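Local coordinates for dextranase (PDB 6NZS), which hydrolyses internal alpha-1,6-glucosidic linkages of dextran as an endo-acting member of glycoside hydrolase family 49, at residues K64-I67 with G68-K71; A75-S78 with S79-L83. All coordinates share one frame; numbering follows the deposited sequence.

Contact 1 (K64-I67 with G68-K71)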
ATOM      1  N   LYS A  64      -2.382 -21.545  -0.139  1.00 13.37           N
ATOM      2  CA  LYS A  64      -1.488 -22.570   0.372  1.00 15.64           C
ATOM      3  C   LYS A  64      -1.675 -22.745   1.871  1.00 14.62           C
ATOM      4  O   LYS A  64      -2.070 -21.822   2.589  1.00 16.13           O
ATOM      5  CB  LYS A  64      -0.033 -22.192   0.088  1.00 14.45           C
ATOM      6  CG  LYS A  64       0.306 -22.196  -1.386  1.00 17.05           C
ATOM      7  CD  LYS A  64       1.758 -21.817  -1.608  1.00 17.55           C
ATOM      8  CE  LYS A  64       1.926 -20.310  -1.628  1.00 17.88           C
ATOM      9  NZ  LYS A  64       3.355 -19.913  -1.808  1.00 17.69           N
ATOM     10  N   ASP A  65      -1.405 -23.958   2.341  1.00 16.14           N
ATOM     11  CA  ASP A  65      -1.212 -24.154   3.764  1.00 17.80           C
ATOM     12  C   ASP A  65       0.108 -23.522   4.192  1.00 18.54           C
ATOM     13  O   ASP A  65       0.979 -23.221   3.372  1.00 18.04           O
ATOM     14  CB  ASP A  65      -1.157 -25.646   4.096  1.00 20.48           C
ATOM     15  CG  ASP A  65      -2.487 -26.341   3.897  1.00 25.41           C
ATOM     16  OD1 ASP A  65      -3.543 -25.687   4.032  1.00 27.15           O
ATOM     17  OD2 ASP A  65      -2.470 -27.556   3.618  1.00 34.55           O
ATOM     18  N   LYS A  66       0.242 -23.310   5.499  1.00 17.76           N
ATOM     19  CA  LYS A  66       1.518 -22.881   6.058  1.00 17.39           C
ATOM     20  C   LYS A  66       2.520 -24.020   5.922  1.00 20.37           C
ATOM     21  O   LYS A  66       2.299 -25.116   6.451  1.00 22.63           O
ATOM     22  CB  LYS A  66       1.337 -22.520   7.529  1.00 17.89           C
ATOM     23  CG  LYS A  66       0.362 -21.376   7.763  1.00 15.45           C
ATOM     24  CD  LYS A  66       0.166 -21.145   9.250  1.00 15.19           C
ATOM     25  CE  LYS A  66      -0.702 -19.930   9.517  1.00 15.68           C
ATOM     26  NZ  LYS A  66      -0.903 -19.674  10.963  1.00 16.88           N
ATOM     27  N   ILE A  67       3.609 -23.777   5.201  1.00 18.72           N
ATOM     28  CA  ILE A  67       4.634 -24.789   4.973  1.00 22.26           C
ATOM     29  C   ILE A  67       5.846 -24.422   5.815  1.00 21.86           C
ATOM     30  O   ILE A  67       6.480 -23.381   5.594  1.00 19.42           O
ATOM     31  CB  ILE A  67       4.996 -24.919   3.488  1.00 25.52           C
ATOM     32  CG1 ILE A  67       3.810 -25.476   2.695  1.00 25.62           C
ATOM     33  CG2 ILE A  67       6.228 -25.802   3.315  1.00 25.81           C
ATOM     34  CD1 ILE A  67       3.177 -26.699   3.304  1.00 30.35           C
ATOM     35  N   GLY A  68       6.168 -25.272   6.785  1.00 22.11           N
ATOM     36  CA  GLY A  68       7.341 -25.074   7.610  1.00 21.53           C
ATOM     37  C   GLY A  68       7.131 -24.252   8.860  1.00 22.40           C
ATOM     38  O   GLY A  68       8.118 -23.899   9.519  1.00 25.41           O
ATOM     39  N   TYR A  69       5.888 -23.929   9.209  1.00 18.75           N
ATOM     40  CA  TYR A  69       5.615 -23.152  10.407  1.00 17.57           C
ATOM     41  C   TYR A  69       4.157 -23.324  10.807  1.00 17.06           C
ATOM     42  O   TYR A  69       3.306 -23.708   9.997  1.00 20.37           O
ATOM     43  CB  TYR A  69       5.959 -21.666  10.223  1.00 19.70           C
ATOM     44  CG  TYR A  69       5.092 -20.921   9.223  1.00 17.09           C
ATOM     45  CD1 TYR A  69       5.357 -20.994   7.867  1.00 17.67           C
ATOM     46  CD2 TYR A  69       4.031 -20.128   9.650  1.00 15.86           C
ATOM     47  CE1 TYR A  69       4.578 -20.304   6.946  1.00 15.17           C
ATOM     48  CE2 TYR A  69       3.241 -19.439   8.735  1.00 15.18           C
ATOM     49  CZ  TYR A  69       3.528 -19.532   7.390  1.00 15.99           C
ATOM     50  OH  TYR A  69       2.759 -18.851   6.470  1.00 13.78           O
ATOM     51  N   THR A  70       3.883 -23.035  12.081  1.00 20.39           N
ATOM     52  CA  THR A  70       2.525 -23.012  12.599  1.00 20.70           C
ATOM     53  C   THR A  70       2.142 -21.681  13.227  1.00 19.17           C
ATOM     54  O   THR A  70       0.953 -21.467  13.492  1.00 19.50           O
ATOM     55  CB  THR A  70       2.314 -24.130  13.635  1.00 22.56           C
ATOM     56  OG1 THR A  70       3.205 -23.933  14.740  1.00 26.53           O
ATOM     57  CG2 THR A  70       2.571 -25.492  13.016  1.00 24.51           C
ATOM     58  N   LYS A  71       3.100 -20.780  13.449  1.00 17.40           N
ATOM     59  CA  LYS A  71       2.813 -19.506  14.089  1.00 16.62           C
ATOM     60  C   LYS A  71       1.881 -18.667  13.217  1.00 16.82           C
ATOM     61  O   LYS A  71       1.683 -18.937  12.031  1.00 17.78           O
ATOM     62  CB  LYS A  71       4.110 -18.729  14.321  1.00 17.84           C
ATOM     63  CG  LYS A  71       4.785 -18.251  13.046  1.00 18.08           C
ATOM     64  CD  LYS A  71       5.997 -17.381  13.345  1.00 18.29           C
ATOM     65  CE  LYS A  71       6.712 -16.995  12.058  1.00 19.25           C
ATOM     66  NZ  LYS A  71       7.946 -16.199  12.325  1.00 23.36           N
TER
HETATM   67  O   HOH W   1      -1.454 -22.425  12.350  1.00 30.10           O
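Lys66 lies across the ring of Tyr69 at about a right angle, so that one aliphatic chain covers one aromatic face before its charged end goes on to the backbone beyond. Lys66 CB sits over that face, 3.8 Å from the centroid of the Tyr69 ring and displaced toward the rim, a CH-pi contact; farther along, Lys66 CD rests 3.6 Å from Tyr69 CE2. With CG anti to its own carbonyl carbon (chi1 -61°) and every later torsion extended, the lysine runs straight past the ring, and Lys66 NZ donates to Lys71 O at 2.9 Å. This bond comes from above the carbonyl plane, 48° out of it. A water accepts a hydrogen bond from Lys66 NZ at 3.1 Å and donates one to Thr70 O at 2.8 Å, bridging the ammonium to a second carbonyl of the loop. The whole arrangement is a surface loop of the Ig-like N-terminal domain, between strand 51-58 and helix 76-81, bent back on itself at Gly68, which has a positive phi of 90°. Tyr69 CD1 approaches Ile67 O at 3.5 Å, near the ring plane, while the Tyr69 hydroxyl is hydrogen-bonded to Asp73 and the ring also stacks with His301. Lys66 NZ also forms a salt bridge with the carboxylate of Glu76, and Lys71 NZ forms one with Glu292.

Contact 2 (A75-S78 with S79-L83)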
ATOM      1  N   ALA A  75      -2.327 -13.566   8.002  1.00 12.13           N
ATOM      2  CA  ALA A  75      -3.345 -13.857   7.004  1.00 11.43           C
ATOM      3  C   ALA A  75      -4.478 -14.708   7.547  1.00 11.74           C
ATOM      4  O   ALA A  75      -5.326 -15.151   6.767  1.00 12.78           O
ATOM      5  CB  ALA A  75      -2.711 -14.544   5.791  1.00 10.89           C
ATOM      6  N   GLU A  76      -4.533 -14.920   8.865  1.00 12.07           N
ATOM      7  CA  GLU A  76      -5.525 -15.832   9.428  1.00 11.81           C
ATOM      8  C   GLU A  76      -6.948 -15.361   9.155  1.00 11.25           C
ATOM      9  O   GLU A  76      -7.770 -16.125   8.635  1.00 11.88           O
ATOM     10  CB  GLU A  76      -5.285 -16.016  10.925  1.00 13.37           C
ATOM     11  CG  GLU A  76      -4.118 -16.943  11.256  1.00 15.09           C
ATOM     12  CD  GLU A  76      -2.752 -16.303  11.046  1.00 14.64           C
ATOM     13  OE1 GLU A  76      -2.644 -15.056  11.097  1.00 14.09           O
ATOM     14  OE2 GLU A  76      -1.785 -17.055  10.831  1.00 14.83           O
ATOM     15  N   PHE A  77      -7.275 -14.113   9.515  1.00 11.68           N
ATOM     16  CA  PHE A  77      -8.647 -13.652   9.309  1.00 10.13           C
ATOM     17  C   PHE A  77      -8.999 -13.623   7.831  1.00  9.78           C
ATOM     18  O   PHE A  77     -10.065 -14.097   7.425  1.00 11.22           O
ATOM     19  CB  PHE A  77      -8.885 -12.265   9.906  1.00 10.92           C
ATOM     20  CG  PHE A  77     -10.257 -11.718   9.579  1.00 10.67           C
ATOM     21  CD1 PHE A  77     -11.387 -12.297  10.135  1.00 11.16           C
ATOM     22  CD2 PHE A  77     -10.422 -10.653   8.697  1.00 12.25           C
ATOM     23  CE1 PHE A  77     -12.656 -11.824   9.836  1.00 12.10           C
ATOM     24  CE2 PHE A  77     -11.698 -10.173   8.396  1.00 11.56           C
ATOM     25  CZ  PHE A  77     -12.811 -10.758   8.964  1.00 12.13           C
ATOM     26  N   SER A  78      -8.116 -13.058   7.004  1.00 10.57           N
ATOM     27  CA  SER A  78      -8.437 -12.950   5.584  1.00 10.40           C
ATOM     28  C   SER A  78      -8.662 -14.325   4.960  1.00  9.80           C
ATOM     29  O   SER A  78      -9.597 -14.515   4.175  1.00 10.03           O
ATOM     30  CB  SER A  78      -7.342 -12.185   4.854  1.00 11.77           C
ATOM     31  OG  SER A  78      -6.112 -12.877   4.895  1.00 18.92           O
ATOM     32  N   SER A  79      -7.835 -15.305   5.321  1.00 10.21           N
ATOM     33  CA  SER A  79      -8.008 -16.664   4.817  1.00 10.43           C
ATOM     34  C   SER A  79      -9.316 -17.277   5.310  1.00 11.70           C
ATOM     35  O   SER A  79     -10.089 -17.836   4.522  1.00 13.39           O
ATOM     36  CB  SER A  79      -6.812 -17.511   5.248  1.00 13.00           C
ATOM     37  OG  SER A  79      -6.945 -18.849   4.809  1.00 16.86           O
ATOM     38  N   GLN A  80      -9.591 -17.160   6.611  1.00 11.97           N
ATOM     39  CA  GLN A  80     -10.754 -17.826   7.189  1.00 12.77           C
ATOM     40  C   GLN A  80     -12.061 -17.169   6.768  1.00 13.83           C
ATOM     41  O   GLN A  80     -13.081 -17.854   6.646  1.00 15.06           O
ATOM     42  CB  GLN A  80     -10.599 -17.894   8.709  1.00 14.74           C
ATOM     43  CG  GLN A  80      -9.439 -18.802   9.112  1.00 15.32           C
ATOM     44  CD  GLN A  80      -9.178 -18.821  10.603  1.00 18.24           C
ATOM     45  OE1 GLN A  80     -10.108 -18.766  11.411  1.00 24.51           O
ATOM     46  NE2 GLN A  80      -7.907 -18.907  10.978  1.00 18.93           N
ATOM     47  N   ALA A  81     -12.053 -15.859   6.531  1.00  9.89           N
ATOM     48  CA  ALA A  81     -13.239 -15.150   6.072  1.00 11.28           C
ATOM     49  C   ALA A  81     -13.417 -15.218   4.563  1.00 10.78           C
ATOM     50  O   ALA A  81     -14.442 -14.748   4.054  1.00 14.28           O
ATOM     51  CB  ALA A  81     -13.187 -13.685   6.519  1.00 12.19           C
ATOM     52  N   GLY A  82     -12.458 -15.789   3.840  1.00  9.83           N
ATOM     53  CA  GLY A  82     -12.609 -15.877   2.399  1.00 11.95           C
ATOM     54  C   GLY A  82     -12.454 -14.558   1.677  1.00 11.58           C
ATOM     55  O   GLY A  82     -13.105 -14.341   0.653  1.00 11.79           O
ATOM     56  N   LEU A  83     -11.608 -13.665   2.180  1.00  9.78           N
ATOM     57  CA  LEU A  83     -11.372 -12.418   1.463  1.00  8.57           C
ATOM     58  C   LEU A  83     -10.539 -12.667   0.208  1.00  9.93           C
ATOM     59  O   LEU A  83      -9.667 -13.538   0.167  1.00  9.77           O
ATOM     60  CB  LEU A  83     -10.637 -11.417   2.353  1.00  9.35           C
ATOM     61  CG  LEU A  83     -11.230 -11.096   3.722  1.00 10.10           C
ATOM     62  CD1 LEU A  83     -10.477  -9.953   4.405  1.00 10.59           C
ATOM     63  CD2 LEU A  83     -12.697 -10.766   3.608  1.00 11.03           C
TER
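The Phe77 ring carries the methyl of Ala81 on one face: Ala81 CB stands 3.8 Å above the plane of the Phe77 ring, offset toward the rim, in a CH-pi contact. Leu83 CD1 reaches the same ring obliquely, 4.2 Å from Phe77 CE2, and Tyr155 and Ala157 of strand 154-159 also touch the phenylalanine. All this belongs to the short helix 76-81 of the Ig-like domain, which ends in a Schellman motif at Gly82, where phi turns positive (72°). Phe77 reaches Ala81 because its CG is anti to the backbone N (chi1 174°), which carries the ring along the helix toward the residue four positions later. Backbone bonds of the i to i+4 kind join Ser79, Gln80 and Ala81 to Ala75, Glu76 and Phe77, and Leu83 N closes the turn on Ser78 O at 3.0 Å. The same turn brings Leu83 CD1 to 3.9 Å from Ser78 CB. The Glu76 carboxylate bends back to the chain before the helix, accepting from the backbone N of Asp73 and of Gly74. At the N-cap, Ala75 O takes two donors from the same face of its plane: Ser79 N at 2.9 Å and, from above that plane, Ser78 OG at 3.0 Å.

Leaving strand 51-58, the chain first meets contact 1, which closes the small loop 64-71, and only then contact 2, which spans the short helix 76-81 from its N-cap to its Schellman exit and leads into strand 84-92. The two therefore stand in series, neither nesting nor crossing, with centres about 14 Å apart on the same side of the chain's centre. One charge pair spans them: Lys66 NZ meets Glu76 OE2 at 2.8 Å, joining the loop to the first turn of the helix. Tyr69 and Lys71 of contact 1 also reach His301 and Glu292, whereas contact 2 packs against strand 154-159, so the connection between strands 51-58 and 84-92 touches both regions.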